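Local coordinates for regulatory protein YycH-like domain-containing protein (Eubacterium rectale, PDB 5COZ) that is of unknown function but carries a domain resembling the regulatory protein YycH and is probably made as a lipoprotein with a signal peptide, at residues E25-I35 / S47-Y57; D123-K133 / D249-P260. All coordinates share one frame; numbering follows the deposited sequence.

Contact 1 (E25-I35 / S47-Y57); sequences EEQIGKLPQNI and SEINIWDATSY
Ile28, in the 3-10 turn 28-30, packs against Tyr57 and the loop 51-57. Its CB sits over the centre of the tyrosine ring, 3.8 Å from the centroid of Tyr57, in a CH-pi contact 11° off the ring normal. CG2 branches to the backbone and lies 3.6 Å from Ser56 N. CG1 is anti to the backbone N (chi1 -161°). This sends it across the ring to Tyr57 CE1 and to CB of Ile51, which slides past in the opposite direction. The tip, CD1, ends 4.0 Å from Ala54 CB and also near Ser56 O and Tyr57 CD1.

The hydroxyl fixes the other end of the ring. Tyr57 OH donates to Glu25 O at 2.7 Å, from 18° out of the carbonyl plane. Both methyls of Leu31 approach this hydroxyl from the same side, and Leu31 CD1 also meets Ile51 CG2. Pro276, at the start of helix 276-288, touches both Leu31 and Tyr57.

Further along, the chains pair as antiparallel strands. Ile35 and Ser47 exchange two backbone bonds, and Ile49 N donates to Gln33 O at 2.8 Å from above the carbonyl plane. On the face that carries Ile35 and Ser47, Ile35 CD1 meets Ile49 CD1 at 3.7 Å, the two side chains crossing at about a right angle; Leu280 of the same helix touches Ile35. On the other face Asn34 and Glu48 run side by side. A water donates to Asn34 OD1 and Glu48 OE2, while the Glu48 carboxylate also forms salt bridges with Lys186 and Arg155. The arrangement is a beta hairpin at the edge of a mixed sheet, with the loops next to it closed by an isoleucine-tyrosine CH-pi contact.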
loop_
_atom_site.group_PDB
_atom_site.type_symbol
_atom_site.label_atom_id
_atom_site.label_comp_id
_atom_site.label_asym_id
_atom_site.label_seq_id
_atom_site.Cartn_x
_atom_site.Cartn_y
_atom_site.Cartn_z
ATOM N N GLU A 25 -2.762 -3.777 25.347
ATOM C CA GLU A 25 -1.522 -3.306 25.976
ATOM C C GLU A 25 -1.542 -1.782 26.204
ATOM O O GLU A 25 -1.928 -1.014 25.307
ATOM C CB GLU A 25 -0.319 -3.660 25.091
ATOM C CG GLU A 25 0.016 -5.145 25.100
ATOM C CD GLU A 25 0.628 -5.670 26.387
ATOM O OE1 GLU A 25 1.003 -4.854 27.260
ATOM O OE2 GLU A 25 0.769 -6.906 26.507
ATOM N N GLU A 26 -1.111 -1.345 27.391
ATOM C CA GLU A 26 -1.074 0.084 27.724
ATOM C C GLU A 26 -0.016 0.815 26.882
ATOM O O GLU A 26 -0.160 2.008 26.642
ATOM C CB GLU A 26 -0.846 0.320 29.238
ATOM C CG GLU A 26 0.511 -0.098 29.774
ATOM C CD GLU A 26 0.771 0.237 31.232
ATOM O OE1 GLU A 26 -0.053 -0.151 32.092
ATOM O OE2 GLU A 26 1.821 0.859 31.515
ATOM N N GLN A 27 1.034 0.095 26.417
ATOM C CA GLN A 27 2.078 0.642 25.554
ATOM C C GLN A 27 1.920 0.062 24.175
ATOM O O GLN A 27 1.909 -1.165 24.005
ATOM C CB GLN A 27 3.478 0.361 26.104
ATOM C CG GLN A 27 3.712 1.088 27.426
ATOM C CD GLN A 27 5.095 0.861 27.972
ATOM O OE1 GLN A 27 6.034 0.520 27.245
ATOM N NE2 GLN A 27 5.255 1.084 29.261
ATOM N N ILE A 28 1.782 0.936 23.187
ATOM C CA ILE A 28 1.532 0.499 21.807
ATOM C C ILE A 28 2.656 -0.424 21.277
ATOM O O ILE A 28 2.378 -1.383 20.556
ATOM C CB ILE A 28 1.284 1.721 20.889
ATOM C CG1 ILE A 28 0.569 1.296 19.605
ATOM C CG2 ILE A 28 2.585 2.498 20.584
ATOM C CD1 ILE A 28 0.076 2.494 18.780
ATOM N N GLY A 29 3.881 -0.154 21.697
ATOM C CA GLY A 29 5.048 -0.929 21.295
ATOM C C GLY A 29 5.069 -2.335 21.856
ATOM O O GLY A 29 5.842 -3.167 21.374
ATOM N N LYS A 30 4.179 -2.645 22.822
ATOM C CA LYS A 30 4.110 -3.988 23.415
ATOM C C LYS A 30 3.004 -4.872 22.809
ATOM O O LYS A 30 2.881 -6.046 23.169
ATOM C CB LYS A 30 3.956 -3.893 24.931
ATOM C CG LYS A 30 5.276 -3.440 25.577
ATOM C CD LYS A 30 5.210 -3.292 27.104
ATOM C CE LYS A 30 4.843 -4.547 27.872
ATOM N NZ LYS A 30 5.672 -5.724 27.481
ATOM N N LEU A 31 2.233 -4.329 21.847
ATOM C CA LEU A 31 1.219 -5.139 21.169
ATOM C C LEU A 31 1.915 -6.222 20.398
ATOM O O LEU A 31 3.038 -6.016 19.922
ATOM C CB LEU A 31 0.404 -4.265 20.186
ATOM C CG LEU A 31 -0.500 -3.210 20.808
ATOM C CD1 LEU A 31 -0.941 -2.215 19.733
ATOM C CD2 LEU A 31 -1.747 -3.845 21.474
ATOM N N PRO A 32 1.239 -7.362 20.192
ATOM C CA PRO A 32 1.833 -8.407 19.357
ATOM C C PRO A 32 1.868 -7.966 17.895
ATOM O O PRO A 32 1.169 -7.007 17.535
ATOM C CB PRO A 32 0.886 -9.598 19.559
ATOM C CG PRO A 32 -0.425 -8.994 19.935
ATOM C CD PRO A 32 -0.098 -7.739 20.698
ATOM N N GLN A 33 2.662 -8.658 17.072
ATOM C CA GLN A 33 2.736 -8.337 15.646
ATOM C C GLN A 33 1.849 -9.293 14.826
ATOM O O GLN A 33 1.553 -9.020 13.659
ATOM C CB GLN A 33 4.175 -8.400 15.154
ATOM C CG GLN A 33 5.019 -7.212 15.612
ATOM C CD GLN A 33 6.393 -7.249 14.997
ATOM O OE1 GLN A 33 7.172 -8.185 15.207
ATOM N NE2 GLN A 33 6.717 -6.232 14.214
ATOM N N ASN A 34 1.428 -10.406 15.430
ATOM C CA ASN A 34 0.567 -11.391 14.776
ATOM C C ASN A 34 -0.346 -12.003 15.818
ATOM O O ASN A 34 0.064 -12.175 16.978
ATOM C CB ASN A 34 1.413 -12.494 14.096
ATOM C CG ASN A 34 2.347 -11.967 13.028
ATOM O OD1 ASN A 34 1.969 -11.791 11.849
ATOM N ND2 ASN A 34 3.557 -11.600 13.420
ATOM N N ILE A 35 -1.579 -12.313 15.420
ATOM C CA ILE A 35 -2.546 -12.981 16.303
ATOM C C ILE A 35 -3.231 -14.091 15.512
ATOM O O ILE A 35 -3.407 -13.970 14.299
ATOM C CB ILE A 35 -3.590 -12.002 16.904
ATOM C CG1 ILE A 35 -4.385 -11.265 15.788
ATOM C CG2 ILE A 35 -2.923 -11.006 17.868
ATOM C CD1 ILE A 35 -5.596 -10.473 16.268
ATOM N N SER A 47 -4.084 -12.956 11.682
ATOM C CA SER A 47 -3.848 -11.576 11.348
ATOM C C SER A 47 -2.552 -10.963 11.766
ATOM O O SER A 47 -2.076 -11.189 12.866
ATOM C CB SER A 47 -4.975 -10.787 12.018
ATOM O OG SER A 47 -5.024 -9.396 11.738
ATOM N N GLU A 48 -2.029 -10.103 10.891
ATOM C CA GLU A 48 -0.932 -9.218 11.221
ATOM C C GLU A 48 -1.524 -8.078 12.046
ATOM O O GLU A 48 -2.701 -7.718 11.867
ATOM C CB GLU A 48 -0.292 -8.643 9.949
ATOM C CG GLU A 48 0.563 -9.633 9.183
ATOM C CD GLU A 48 1.370 -8.954 8.094
ATOM O OE1 GLU A 48 0.760 -8.552 7.078
ATOM O OE2 GLU A 48 2.590 -8.746 8.295
ATOM N N ILE A 49 -0.725 -7.515 12.949
ATOM C CA ILE A 49 -1.055 -6.321 13.716
ATOM C C ILE A 49 -0.025 -5.288 13.327
ATOM O O ILE A 49 1.166 -5.540 13.502
ATOM C CB ILE A 49 -1.052 -6.577 15.241
ATOM C CG1 ILE A 49 -1.969 -7.773 15.637
ATOM C CG2 ILE A 49 -1.390 -5.291 16.025
ATOM C CD1 ILE A 49 -3.473 -7.539 15.385
ATOM N N ASN A 50 -0.464 -4.170 12.752
ATOM C CA ASN A 50 0.484 -3.148 12.280
ATOM C C ASN A 50 0.259 -1.818 12.935
ATOM O O ASN A 50 -0.766 -1.140 12.685
ATOM C CB ASN A 50 0.350 -2.977 10.772
ATOM C CG ASN A 50 1.063 -4.032 9.981
ATOM O OD1 ASN A 50 2.193 -4.407 10.321
ATOM N ND2 ASN A 50 0.464 -4.454 8.857
ATOM N N ILE A 51 1.206 -1.429 13.821
ATOM C CA ILE A 51 1.173 -0.094 14.431
ATOM C C ILE A 51 2.370 0.717 13.905
ATOM O O ILE A 51 2.586 1.857 14.318
ATOM C CB ILE A 51 1.022 -0.082 15.980
ATOM C CG1 ILE A 51 2.099 -0.906 16.713
ATOM C CG2 ILE A 51 -0.378 -0.599 16.320
ATOM C CD1 ILE A 51 3.427 -0.158 16.923
ATOM N N TRP A 52 3.163 0.103 13.004
ATOM C CA TRP A 52 4.192 0.804 12.226
ATOM C C TRP A 52 5.179 1.482 13.174
ATOM O O TRP A 52 5.639 0.821 14.107
ATOM C CB TRP A 52 3.502 1.769 11.226
ATOM C CG TRP A 52 2.444 1.067 10.411
ATOM C CD1 TRP A 52 1.091 1.092 10.620
ATOM C CD2 TRP A 52 2.660 0.228 9.263
ATOM N NE1 TRP A 52 0.448 0.323 9.663
ATOM C CE2 TRP A 52 1.392 -0.230 8.830
ATOM C CE3 TRP A 52 3.812 -0.248 8.611
ATOM C CZ2 TRP A 52 1.242 -1.098 7.739
ATOM C CZ3 TRP A 52 3.663 -1.089 7.513
ATOM C CH2 TRP A 52 2.396 -1.535 7.112
ATOM N N ASP A 53 5.494 2.772 12.964
ATOM C CA ASP A 53 6.471 3.434 13.810
ATOM C C ASP A 53 5.812 4.387 14.815
ATOM O O ASP A 53 6.477 5.285 15.347
ATOM C CB ASP A 53 7.488 4.180 12.922
ATOM C CG ASP A 53 8.241 3.257 11.975
ATOM O OD1 ASP A 53 8.408 2.071 12.308
ATOM O OD2 ASP A 53 8.653 3.718 10.906
ATOM N N ALA A 54 4.524 4.138 15.158
ATOM C CA ALA A 54 3.848 4.965 16.152
ATOM C C ALA A 54 4.528 4.823 17.514
ATOM O O ALA A 54 4.878 3.705 17.896
ATOM C CB ALA A 54 2.394 4.528 16.266
ATOM N N THR A 55 4.757 5.948 18.211
ATOM C CA THR A 55 5.492 5.884 19.470
ATOM C C THR A 55 4.575 5.820 20.679
ATOM O O THR A 55 5.046 5.560 21.789
ATOM C CB THR A 55 6.444 7.074 19.614
ATOM O OG1 THR A 55 5.689 8.276 19.550
ATOM C CG2 THR A 55 7.539 7.091 18.549
ATOM N N SER A 56 3.268 6.046 20.478
ATOM C CA SER A 56 2.311 5.987 21.566
ATOM C C SER A 56 0.918 5.987 21.004
ATOM O O SER A 56 0.736 6.080 19.786
ATOM C CB SER A 56 2.496 7.158 22.533
ATOM O OG SER A 56 1.912 8.331 22.008
ATOM N N TYR A 57 -0.074 5.914 21.902
ATOM C CA TYR A 57 -1.474 5.987 21.482
ATOM C C TYR A 57 -1.954 7.439 21.345
ATOM O O TYR A 57 -3.107 7.662 20.966
ATOM C CB TYR A 57 -2.369 5.241 22.465
ATOM C CG TYR A 57 -2.209 3.736 22.469
ATOM C CD1 TYR A 57 -2.678 2.960 21.412
ATOM C CD2 TYR A 57 -1.648 3.080 23.559
ATOM C CE1 TYR A 57 -2.621 1.560 21.455
ATOM C CE2 TYR A 57 -1.579 1.690 23.615
ATOM C CZ TYR A 57 -2.072 0.931 22.561
ATOM O OH TYR A 57 -2.064 -0.446 22.636
HETATM O O HOH W 1 4.504 -5.113 12.640
HETATM O O HOH W 2 4.060 -10.333 9.952
#

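Contact 2 (D123-K133 / D249-P260); sequences DSALAETHDGK and DEKGISFLDIPP
Ser254 O is held mainly by Thr129 N, which donates to it at 2.9 Å with an angle of 169° at the hydrogen. Gly132 CA adds a CA-H...O contact to the same oxygen at 3.3 Å, packing close against this carbonyl.

Thr129 is the N-cap of helix 130-137. With chi1 at 67° its OG1 lies between the backbone N and the carbonyl carbon, where it accepts from Gly132 N at 3.0 Å. A water joins OG1 to Asp249 OD2. A valine in place of Thr129 would probably leave Gly132 N without its capping acceptor and this water without one of its anchors. Asp131 OD2 makes a long salt bridge to Lys251 NZ, 3.4 Å away, and a second water links it to Asp249 OD2.

Strands 125-128 and 252-258 run antiparallel. Ala127 and Leu256 exchange two backbone bonds. Ala125 and Ile258 do likewise, though the bond from Ala125 N is weak. Leu126 CD1 lies over one face of the Phe255 ring, offset toward the rim, 3.6 Å from Phe255 CZ. Glu128 runs alongside that ring, its carboxylate plane turned 47° from it. On the opposite face of the sheet Ala127, Leu256 and Ile258 pack toward helix 73-87.

Ser254 and Phe255 both face Ala247 on strand 244-249, a classic beta bulge. Asp249 OD1 accepts from Lys251 N, an Asx turn. The site is thus an antiparallel strand pair inside a larger sheet, with a capped helix start at one end and a tight hairpin turn beside it.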
loop_
_atom_site.group_PDB
_atom_site.type_symbol
_atom_site.label_atom_id
_atom_site.label_comp_id
_atom_site.label_asym_id
_atom_site.label_seq_id
_atom_site.Cartn_x
_atom_site.Cartn_y
_atom_site.Cartn_z
ATOM N N ASP A 123 -0.000 13.919 -9.227
ATOM C CA ASP A 123 -0.081 13.087 -8.031
ATOM C C ASP A 123 0.467 11.685 -8.230
ATOM O O ASP A 123 0.093 10.768 -7.488
ATOM C CB ASP A 123 -1.547 12.992 -7.569
ATOM C CG ASP A 123 -2.463 12.304 -8.571
ATOM O OD1 ASP A 123 -2.052 12.133 -9.745
ATOM O OD2 ASP A 123 -3.604 11.966 -8.197
ATOM N N SER A 124 1.347 11.513 -9.231
ATOM C CA SER A 124 1.955 10.211 -9.460
ATOM C C SER A 124 3.212 10.366 -10.277
ATOM O O SER A 124 3.346 11.316 -11.031
ATOM C CB SER A 124 0.982 9.262 -10.163
ATOM O OG SER A 124 0.669 9.691 -11.476
ATOM N N ALA A 125 4.143 9.443 -10.079
ATOM C CA ALA A 125 5.371 9.421 -10.847
ATOM C C ALA A 125 5.713 7.968 -11.064
ATOM O O ALA A 125 5.586 7.150 -10.139
ATOM C CB ALA A 125 6.500 10.178 -10.162
ATOM N N LEU A 126 6.092 7.627 -12.290
ATOM C CA LEU A 126 6.432 6.244 -12.597
ATOM C C LEU A 126 7.691 6.184 -13.439
ATOM O O LEU A 126 7.722 6.776 -14.521
ATOM C CB LEU A 126 5.269 5.562 -13.348
ATOM C CG LEU A 126 5.508 4.105 -13.844
ATOM C CD1 LEU A 126 5.677 3.145 -12.659
ATOM C CD2 LEU A 126 4.367 3.619 -14.732
ATOM N N ALA A 127 8.699 5.448 -12.978
ATOM C CA ALA A 127 9.901 5.167 -13.756
ATOM C C ALA A 127 9.953 3.654 -13.989
ATOM O O ALA A 127 9.735 2.885 -13.053
ATOM C CB ALA A 127 11.158 5.654 -13.052
ATOM N N GLU A 128 10.187 3.218 -15.208
ATOM C CA GLU A 128 10.245 1.768 -15.435
ATOM C C GLU A 128 11.094 1.401 -16.618
ATOM O O GLU A 128 11.201 2.158 -17.576
ATOM C CB GLU A 128 8.833 1.170 -15.616
ATOM C CG GLU A 128 8.031 1.731 -16.782
ATOM C CD GLU A 128 6.568 1.336 -16.854
ATOM O OE1 GLU A 128 6.074 0.620 -15.953
ATOM O OE2 GLU A 128 5.913 1.736 -17.840
ATOM N N THR A 129 11.705 0.222 -16.536
ATOM C CA THR A 129 12.382 -0.398 -17.670
ATOM C C THR A 129 11.339 -1.225 -18.376
ATOM O O THR A 129 10.269 -1.476 -17.812
ATOM C CB THR A 129 13.581 -1.257 -17.246
ATOM O OG1 THR A 129 13.078 -2.392 -16.513
ATOM C CG2 THR A 129 14.618 -0.482 -16.453
ATOM N N HIS A 130 11.635 -1.668 -19.616
ATOM C CA HIS A 130 10.689 -2.515 -20.331
ATOM C C HIS A 130 10.426 -3.822 -19.530
ATOM O O HIS A 130 9.278 -4.205 -19.342
ATOM C CB HIS A 130 11.251 -2.819 -21.730
ATOM C CG HIS A 130 10.426 -3.786 -22.517
ATOM N ND1 HIS A 130 9.170 -3.448 -22.986
ATOM C CD2 HIS A 130 10.696 -5.067 -22.865
ATOM C CE1 HIS A 130 8.720 -4.524 -23.611
ATOM N NE2 HIS A 130 9.599 -5.526 -23.555
ATOM N N ASP A 131 11.483 -4.446 -18.984
ATOM C CA ASP A 131 11.326 -5.670 -18.191
ATOM C C ASP A 131 10.546 -5.401 -16.878
ATOM O O ASP A 131 9.701 -6.206 -16.482
ATOM C CB ASP A 131 12.688 -6.292 -17.854
ATOM C CG ASP A 131 13.450 -6.851 -19.048
ATOM O OD1 ASP A 131 12.860 -6.925 -20.151
ATOM O OD2 ASP A 131 14.635 -7.231 -18.872
ATOM N N GLY A 132 10.798 -4.262 -16.248
ATOM C CA GLY A 132 10.098 -3.903 -15.014
ATOM C C GLY A 132 8.615 -3.683 -15.254
ATOM O O GLY A 132 7.766 -4.181 -14.517
ATOM N N LYS A 133 8.301 -2.947 -16.312
ATOM C CA LYS A 133 6.916 -2.737 -16.748
ATOM C C LYS A 133 6.185 -4.089 -16.911
ATOM O O LYS A 133 5.092 -4.276 -16.361
ATOM C CB LYS A 133 6.899 -1.975 -18.085
ATOM C CG LYS A 133 5.483 -1.647 -18.549
ATOM C CD LYS A 133 5.487 -0.837 -19.836
ATOM C CE LYS A 133 5.299 -1.668 -21.053
ATOM N NZ LYS A 133 4.980 -0.820 -22.234
ATOM N N ASP A 249 15.526 -6.177 -10.482
ATOM C CA ASP A 249 15.902 -7.435 -11.100
ATOM C C ASP A 249 17.435 -7.456 -11.116
ATOM O O ASP A 249 18.068 -6.605 -10.480
ATOM C CB ASP A 249 15.254 -7.583 -12.486
ATOM C CG ASP A 249 15.525 -6.447 -13.459
ATOM O OD1 ASP A 249 16.600 -5.791 -13.337
ATOM O OD2 ASP A 249 14.698 -6.246 -14.373
ATOM N N GLU A 250 18.049 -8.405 -11.845
ATOM C CA GLU A 250 19.510 -8.521 -11.869
ATOM C C GLU A 250 20.207 -7.277 -12.461
ATOM O O GLU A 250 21.418 -7.107 -12.254
ATOM C CB GLU A 250 19.914 -9.794 -12.634
ATOM C CG GLU A 250 19.568 -9.749 -14.117
ATOM C CD GLU A 250 20.044 -10.932 -14.940
ATOM O OE1 GLU A 250 20.389 -11.983 -14.352
ATOM O OE2 GLU A 250 20.027 -10.816 -16.185
ATOM N N LYS A 251 19.461 -6.435 -13.186
ATOM C CA LYS A 251 20.002 -5.207 -13.797
ATOM C C LYS A 251 19.877 -3.994 -12.858
ATOM O O LYS A 251 20.415 -2.925 -13.170
ATOM C CB LYS A 251 19.321 -4.936 -15.141
ATOM C CG LYS A 251 19.727 -5.953 -16.218
ATOM C CD LYS A 251 19.041 -5.680 -17.544
ATOM C CE LYS A 251 18.599 -6.940 -18.236
ATOM N NZ LYS A 251 17.886 -6.644 -19.507
ATOM N N GLY A 252 19.223 -4.171 -11.703
ATOM C CA GLY A 252 19.022 -3.090 -10.742
ATOM C C GLY A 252 17.552 -2.718 -10.657
ATOM O O GLY A 252 16.687 -3.523 -11.038
ATOM N N ILE A 253 17.235 -1.498 -10.174
ATOM C CA ILE A 253 15.860 -1.030 -10.069
ATOM C C ILE A 253 15.214 -1.090 -11.454
ATOM O O ILE A 253 15.810 -0.616 -12.421
ATOM C CB ILE A 253 15.798 0.406 -9.463
ATOM C CG1 ILE A 253 16.561 0.506 -8.105
ATOM C CG2 ILE A 253 14.353 0.954 -9.368
ATOM C CD1 ILE A 253 16.004 -0.287 -6.957
ATOM N N SER A 254 14.020 -1.660 -11.549
ATOM C CA SER A 254 13.336 -1.797 -12.827
ATOM C C SER A 254 11.963 -1.127 -12.857
ATOM O O SER A 254 11.371 -1.020 -13.923
ATOM C CB SER A 254 13.169 -3.289 -13.122
ATOM O OG SER A 254 12.359 -3.854 -12.095
ATOM N N PHE A 255 11.435 -0.703 -11.700
ATOM C CA PHE A 255 10.098 -0.128 -11.611
ATOM C C PHE A 255 10.005 0.669 -10.338
ATOM O O PHE A 255 10.388 0.172 -9.278
ATOM C CB PHE A 255 9.063 -1.281 -11.620
ATOM C CG PHE A 255 7.615 -0.868 -11.639
ATOM C CD1 PHE A 255 6.944 -0.577 -10.457
ATOM C CD2 PHE A 255 6.902 -0.841 -12.830
ATOM C CE1 PHE A 255 5.590 -0.226 -10.472
ATOM C CE2 PHE A 255 5.541 -0.508 -12.838
ATOM C CZ PHE A 255 4.896 -0.228 -11.658
ATOM N N LEU A 256 9.537 1.929 -10.431
ATOM C CA LEU A 256 9.456 2.796 -9.284
ATOM C C LEU A 256 8.195 3.609 -9.443
ATOM O O LEU A 256 8.101 4.413 -10.376
ATOM C CB LEU A 256 10.729 3.679 -9.236
ATOM C CG LEU A 256 11.066 4.416 -7.960
ATOM C CD1 LEU A 256 11.084 3.529 -6.819
ATOM C CD2 LEU A 256 12.465 5.002 -8.054
ATOM N N ASP A 257 7.199 3.335 -8.597
ATOM C CA ASP A 257 5.909 4.013 -8.695
ATOM C C ASP A 257 5.648 4.772 -7.403
ATOM O O ASP A 257 5.573 4.176 -6.313
ATOM C CB ASP A 257 4.792 2.988 -8.973
ATOM C CG ASP A 257 3.519 3.557 -9.588
ATOM O OD1 ASP A 257 3.511 4.756 -9.946
ATOM O OD2 ASP A 257 2.574 2.775 -9.818
ATOM N N ILE A 258 5.545 6.100 -7.527
ATOM C CA ILE A 258 5.341 6.974 -6.385
ATOM C C ILE A 258 3.881 7.339 -6.308
ATOM O O ILE A 258 3.331 7.846 -7.278
ATOM C CB ILE A 258 6.206 8.246 -6.492
ATOM C CG1 ILE A 258 7.717 7.907 -6.736
ATOM C CG2 ILE A 258 6.041 9.152 -5.229
ATOM C CD1 ILE A 258 8.586 9.177 -6.889
ATOM N N PRO A 259 3.246 7.052 -5.164
ATOM C CA PRO A 259 1.834 7.399 -4.988
ATOM C C PRO A 259 1.664 8.872 -4.631
ATOM O O PRO A 259 2.670 9.567 -4.382
ATOM C CB PRO A 259 1.440 6.509 -3.799
ATOM C CG PRO A 259 2.666 6.518 -2.918
ATOM C CD PRO A 259 3.831 6.500 -3.919
ATOM N N PRO A 260 0.429 9.363 -4.476
ATOM C CA PRO A 260 0.254 10.749 -4.005
ATOM C C PRO A 260 0.907 10.975 -2.665
ATOM O O PRO A 260 0.832 10.125 -1.755
ATOM C CB PRO A 260 -1.271 10.895 -3.887
ATOM C CG PRO A 260 -1.812 9.858 -4.865
ATOM C CD PRO A 260 -0.875 8.701 -4.691
HETATM O O HOH W 3 15.128 -4.058 -15.929
HETATM O O HOH W 4 15.127 -8.169 -16.285
#

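Overall arrangement
Contact 1 and contact 2 lie on opposite sides of the chain's centre. Their centres are 31 Å apart and their nearest atoms about 13 Å apart, so they do not touch. Contact 1 closes before contact 2 opens along the chain. Each belongs to a different sheet. Contact 1 joins neighbouring strands of the mixed sheet, whereas contact 2 pairs strands from segments that 115 residues separate, in the antiparallel sheet. The bound sodium ion, at Gln208 and Asp210, lies about 10 Å from the side chain of Asp249 in contact 2, and neither residue of that site belongs to either contact.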